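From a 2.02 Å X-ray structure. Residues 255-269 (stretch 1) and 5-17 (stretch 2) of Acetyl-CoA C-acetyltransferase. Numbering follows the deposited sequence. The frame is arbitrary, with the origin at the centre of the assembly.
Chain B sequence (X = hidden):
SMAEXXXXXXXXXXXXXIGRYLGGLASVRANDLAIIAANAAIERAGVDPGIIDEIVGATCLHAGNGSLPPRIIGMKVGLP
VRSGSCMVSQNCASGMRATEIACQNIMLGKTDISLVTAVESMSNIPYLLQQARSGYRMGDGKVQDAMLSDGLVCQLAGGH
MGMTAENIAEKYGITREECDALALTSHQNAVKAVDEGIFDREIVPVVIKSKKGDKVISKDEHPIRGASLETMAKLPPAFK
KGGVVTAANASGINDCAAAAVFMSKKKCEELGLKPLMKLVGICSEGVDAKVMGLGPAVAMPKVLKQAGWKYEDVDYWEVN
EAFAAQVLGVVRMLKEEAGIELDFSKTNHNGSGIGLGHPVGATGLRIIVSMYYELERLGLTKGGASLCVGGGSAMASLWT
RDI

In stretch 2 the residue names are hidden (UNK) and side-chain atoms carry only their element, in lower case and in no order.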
# COMPACT_ATOMS: atom_id res chain seq x y z
N ASP B 255 -23.30 8.12 1.56
CA ASP B 255 -23.60 6.70 1.66
C ASP B 255 -25.11 6.49 1.63
O ASP B 255 -25.87 7.27 2.21
CB ASP B 255 -23.03 6.10 2.95
CG ASP B 255 -21.56 6.40 3.14
OD1 ASP B 255 -20.83 6.48 2.12
OD2 ASP B 255 -21.12 6.55 4.30
N CYS B 256 -25.55 5.42 0.96
CA CYS B 256 -26.97 5.09 0.93
C CYS B 256 -27.17 3.76 0.21
O CYS B 256 -26.33 3.33 -0.58
CB CYS B 256 -27.80 6.17 0.24
SG CYS B 256 -29.57 5.85 0.29
N ALA B 257 -28.32 3.14 0.49
CA ALA B 257 -28.78 1.96 -0.22
C ALA B 257 -30.28 2.07 -0.42
O ALA B 257 -31.01 2.45 0.50
CB ALA B 257 -28.44 0.67 0.52
N ALA B 258 -30.73 1.75 -1.63
CA ALA B 258 -32.15 1.67 -1.96
C ALA B 258 -32.45 0.29 -2.52
O ALA B 258 -31.56 -0.40 -3.03
CB ALA B 258 -32.56 2.75 -2.96
N ALA B 259 -33.71 -0.12 -2.42
CA ALA B 259 -34.12 -1.41 -2.94
C ALA B 259 -35.58 -1.34 -3.38
O ALA B 259 -36.34 -0.48 -2.93
CB ALA B 259 -33.94 -2.52 -1.89
N ALA B 260 -35.96 -2.26 -4.26
CA ALA B 260 -37.31 -2.29 -4.78
C ALA B 260 -37.63 -3.70 -5.25
O ALA B 260 -36.75 -4.43 -5.73
CB ALA B 260 -37.49 -1.30 -5.93
N VAL B 261 -38.90 -4.08 -5.11
CA VAL B 261 -39.40 -5.37 -5.56
C VAL B 261 -40.30 -5.12 -6.76
O VAL B 261 -41.34 -4.45 -6.64
CB VAL B 261 -40.16 -6.11 -4.45
CG1 VAL B 261 -40.71 -7.43 -4.97
CG2 VAL B 261 -39.25 -6.34 -3.26
N PHE B 262 -39.92 -5.65 -7.92
CA PHE B 262 -40.67 -5.51 -9.15
C PHE B 262 -41.39 -6.81 -9.47
O PHE B 262 -40.94 -7.90 -9.08
CB PHE B 262 -39.76 -5.10 -10.31
CG PHE B 262 -39.09 -3.77 -10.11
CD1 PHE B 262 -37.88 -3.68 -9.45
CD2 PHE B 262 -39.68 -2.61 -10.57
CE1 PHE B 262 -37.26 -2.46 -9.25
CE2 PHE B 262 -39.07 -1.38 -10.38
CZ PHE B 262 -37.86 -1.31 -9.72
N MET B 263 -42.50 -6.70 -10.19
CA MET B 263 -43.32 -7.86 -10.50
C MET B 263 -44.09 -7.63 -11.78
O MET B 263 -44.43 -6.49 -12.12
CB MET B 263 -44.32 -8.16 -9.37
CG MET B 263 -43.72 -8.88 -8.19
SD MET B 263 -44.98 -9.29 -6.96
CE MET B 263 -44.02 -9.09 -5.46
N SER B 264 -44.37 -8.72 -12.49
CA SER B 264 -45.37 -8.67 -13.54
C SER B 264 -46.73 -8.38 -12.92
O SER B 264 -47.04 -8.84 -11.82
CB SER B 264 -45.41 -10.00 -14.30
OG SER B 264 -45.96 -11.03 -13.50
N LYS B 265 -47.53 -7.58 -13.63
CA LYS B 265 -48.86 -7.24 -13.13
C LYS B 265 -49.64 -8.48 -12.74
O LYS B 265 -50.34 -8.50 -11.72
CB LYS B 265 -49.62 -6.45 -14.20
CG LYS B 265 -50.66 -5.47 -13.66
CD LYS B 265 -51.42 -4.82 -14.80
CE LYS B 265 -52.57 -3.95 -14.31
NZ LYS B 265 -52.12 -2.58 -13.93
N LYS B 266 -49.52 -9.55 -13.53
CA LYS B 266 -50.31 -10.75 -13.28
C LYS B 266 -49.77 -11.56 -12.11
O LYS B 266 -50.55 -12.25 -11.43
CB LYS B 266 -50.35 -11.61 -14.54
CG LYS B 266 -51.12 -10.97 -15.69
CD LYS B 266 -50.88 -11.69 -17.01
CE LYS B 266 -52.18 -11.99 -17.74
NZ LYS B 266 -52.06 -13.17 -18.64
N LYS B 267 -48.46 -11.51 -11.84
CA LYS B 267 -47.93 -12.19 -10.67
C LYS B 267 -48.33 -11.48 -9.39
O LYS B 267 -48.61 -12.12 -8.37
CB LYS B 267 -46.41 -12.30 -10.77
CG LYS B 267 -45.76 -13.11 -9.65
CD LYS B 267 -46.09 -14.60 -9.76
CE LYS B 267 -45.61 -15.37 -8.54
NZ LYS B 267 -45.82 -16.84 -8.68
N CYS B 268 -48.36 -10.14 -9.42
CA CYS B 268 -48.81 -9.39 -8.25
C CYS B 268 -50.26 -9.71 -7.93
O CYS B 268 -50.64 -9.81 -6.75
CB CYS B 268 -48.62 -7.89 -8.49
SG CYS B 268 -49.13 -6.87 -7.10
N GLU B 269 -51.09 -9.87 -8.96
CA GLU B 269 -52.50 -10.21 -8.73
C GLU B 269 -52.64 -11.62 -8.17
O GLU B 269 -53.48 -11.86 -7.29
CB GLU B 269 -53.28 -10.07 -10.03
CG GLU B 269 -53.29 -8.65 -10.60
CD GLU B 269 -53.56 -8.62 -12.10
OE1 GLU B 269 -53.62 -9.71 -12.72
OE2 GLU B 269 -53.70 -7.51 -12.66
N UNK B 5 -45.29 -8.72 -24.52
CA UNK B 5 -44.54 -8.40 -23.31
C UNK B 5 -45.49 -8.13 -22.15
O UNK B 5 -46.62 -7.66 -22.34
c UNK B 5 -44.43 -5.92 -23.71
c UNK B 5 -42.75 -7.48 -24.81
c UNK B 5 -43.60 -7.21 -23.57
c UNK B 5 -43.70 -4.77 -24.41
N UNK B 6 -45.02 -8.42 -20.94
CA UNK B 6 -45.81 -8.21 -19.74
C UNK B 6 -45.73 -6.77 -19.26
O UNK B 6 -44.78 -6.03 -19.57
c UNK B 6 -45.47 -10.60 -18.95
o UNK B 6 -44.48 -11.33 -19.05
n UNK B 6 -46.71 -11.05 -19.11
c UNK B 6 -45.33 -9.13 -18.61
N UNK B 7 -46.73 -6.36 -18.49
CA UNK B 7 -46.69 -5.11 -17.74
C UNK B 7 -45.99 -5.36 -16.41
O UNK B 7 -46.19 -6.40 -15.78
o UNK B 7 -50.54 -2.28 -18.63
o UNK B 7 -50.88 -4.43 -18.31
c UNK B 7 -50.12 -3.46 -18.52
c UNK B 7 -48.63 -3.71 -18.64
c UNK B 7 -48.09 -4.56 -17.50
N UNK B 8 -45.16 -4.41 -16.00
CA UNK B 8 -44.36 -4.53 -14.78
C UNK B 8 -44.84 -3.51 -13.77
O UNK B 8 -45.18 -2.37 -14.13
c UNK B 8 -42.86 -4.36 -15.08
c UNK B 8 -42.43 -5.31 -16.19
c UNK B 8 -42.04 -4.58 -13.82
N UNK B 9 -44.86 -3.91 -12.50
CA UNK B 9 -45.27 -3.04 -11.40
C UNK B 9 -44.24 -3.13 -10.29
O UNK B 9 -43.46 -4.09 -10.20
c UNK B 9 -47.73 -3.21 -11.93
c UNK B 9 -46.70 -4.85 -10.35
c UNK B 9 -46.68 -3.41 -10.86
N UNK B 10 -44.25 -2.12 -9.42
CA UNK B 10 -43.42 -2.09 -8.22
C UNK B 10 -44.32 -2.36 -7.03
O UNK B 10 -45.39 -1.74 -6.90
c UNK B 10 -41.66 -0.82 -6.95
c UNK B 10 -42.69 -0.74 -8.07
c UNK B 10 -42.05 -0.34 -9.38
N UNK B 11 -43.90 -3.27 -6.16
CA UNK B 11 -44.71 -3.68 -5.02
C UNK B 11 -44.11 -3.24 -3.69
O UNK B 11 -44.87 -3.11 -2.71
c UNK B 11 -45.84 -5.63 -3.88
c UNK B 11 -45.53 -5.65 -6.35
c UNK B 11 -44.93 -5.21 -5.02
N UNK B 12 -42.81 -3.01 -3.61
CA UNK B 12 -42.19 -2.54 -2.38
C UNK B 12 -41.00 -1.67 -2.70
O UNK B 12 -40.30 -1.88 -3.69
N UNK B 13 -40.78 -0.67 -1.84
CA UNK B 13 -39.70 0.29 -2.04
C UNK B 13 -39.20 0.77 -0.69
O UNK B 13 -39.98 0.98 0.23
c UNK B 13 -40.17 1.49 -2.88
c UNK B 13 -39.72 2.93 -6.15
c UNK B 13 -40.62 1.12 -4.28
s UNK B 13 -41.19 2.56 -5.20
N UNK B 14 -37.88 0.96 -0.59
CA UNK B 14 -37.28 1.43 0.65
C UNK B 14 -35.89 1.96 0.35
O UNK B 14 -35.25 1.59 -0.64
c UNK B 14 -37.22 0.32 1.70
N UNK B 15 -35.43 2.85 1.23
CA UNK B 15 -34.06 3.33 1.19
C UNK B 15 -33.62 3.63 2.62
O UNK B 15 -34.43 3.87 3.51
n UNK B 15 -34.85 10.26 1.80
c UNK B 15 -34.19 9.15 1.50
c UNK B 15 -34.60 5.85 0.85
n UNK B 15 -34.70 8.32 0.60
c UNK B 15 -33.92 4.58 0.31
c UNK B 15 -34.06 7.09 0.14
n UNK B 15 -33.04 8.90 2.10
N UNK B 16 -32.31 3.59 2.82
CA UNK B 16 -31.73 4.05 4.07
C UNK B 16 -31.59 5.56 4.04
O UNK B 16 -31.76 6.19 2.99
o UNK B 16 -29.40 3.95 3.41
c UNK B 16 -30.37 3.38 4.30
c UNK B 16 -30.46 1.88 4.06
N UNK B 17 -31.29 6.19 5.17
CA UNK B 17 -30.93 7.61 5.14
C UNK B 17 -29.67 7.81 4.31
O UNK B 17 -28.86 6.90 4.12
c UNK B 17 -31.34 5.66 6.55
c UNK B 17 -30.69 7.95 6.62
c UNK B 17 -31.43 6.90 7.38

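Position 5 carries four carbons, forked at the first with one arm two carbons long, and reaches nothing on stretch 1: isoleucine, I5. Position 6 has two carbons, the second bearing one oxygen and one nitrogen, an amide one methylene from the backbone; its CB lies 4.4 Å from S264 CB. It is asparagine, N6. Position 7 has three carbons ending in two oxygens, one of them near the aliphatic part of K265, so it is glutamate, E7. Its OE2 sits 3.6 Å from K265 CD, but the firm link is backbone, K265 N to E7 O at 2.8 Å.

Position 8 has one carbon carrying two more, and an arm approaches F262 CB; this is valine, V8, with CG1 4.2 Å from that CB. Position 9 has the same three-carbon fork, lying against M263, K265 and C268: valine again, and V9 is the residue of stretch 2 most covered by stretch 1, its CG2 4.2 Å from M263 CB and 4.0 Å from C268 CB. At 10 one carbon again carries two, and an arm meets the F262 ring; it is valine, and V10 CG2 is 3.3 Å from F262 CE2, a tight contact. At 11 a fork of three carbons points toward stretch 1 and reaches the sulfurs of M263 and C268, a fourth valine; V11 CG2 packs 3.7 Å from M263 SD and 3.9 Å from C268 SG.

Position 12 has no side-chain atoms: glycine, G12. An ideal CB there would stand 4.0 Å from V261 CG2, so that neighbour alone does not exclude one. Position 13 is an unbranched chain of two carbons, sulfur and carbon, near A260, hence methionine, M13, with CG 4.3 Å from A260 CB. Position 14 has a single carbon: alanine, A14, paired with A259 by two backbone bonds, A14 N to A259 O at 3.1 Å and A259 N to A14 O at 2.9 Å. Position 15 runs three carbons, a nitrogen, then a carbon with two more nitrogens; its CB is 4.0 Å from A258 CB. It is arginine, R15, whose end leads away to bonds elsewhere in the structure.

Position 16 has one carbon bearing an oxygen and a carbon, the oxygen near A257 N: threonine. T16 OG1 accepts from A257 N at 3.2 Å, and T16 N gives to A257 O at 2.9 Å, so side chain and backbone together hold A257. Position 17 closes three carbons onto its own nitrogen: proline, P17, its CB pointing away.

The contact is an antiparallel strand pair whose hydrogen bonds are mostly backbone, eight of nine, with T16 OG1 the side-chain exception and apolar side chains packing on both faces. Around V11 the register shifts: V261 O accepts from V11 N at 2.9 Å, whereas V261 N gives to G12 O at 3.0 Å, so one extra residue of stretch 2 is fitted in, and V11 points toward stretch 1. Small alanines line A258 to A260, where R15 and M13 share a face with A258 and A260. Larger groups fill the other end, F262 with V10 on that same face, M263 with V9 on the other. S264 then caps the helix, its OG accepting from K267 N at 3.0 Å, and C268 covers V9 and V11.

Stretch 2, residues 5-17: INEVVVVGMARTP
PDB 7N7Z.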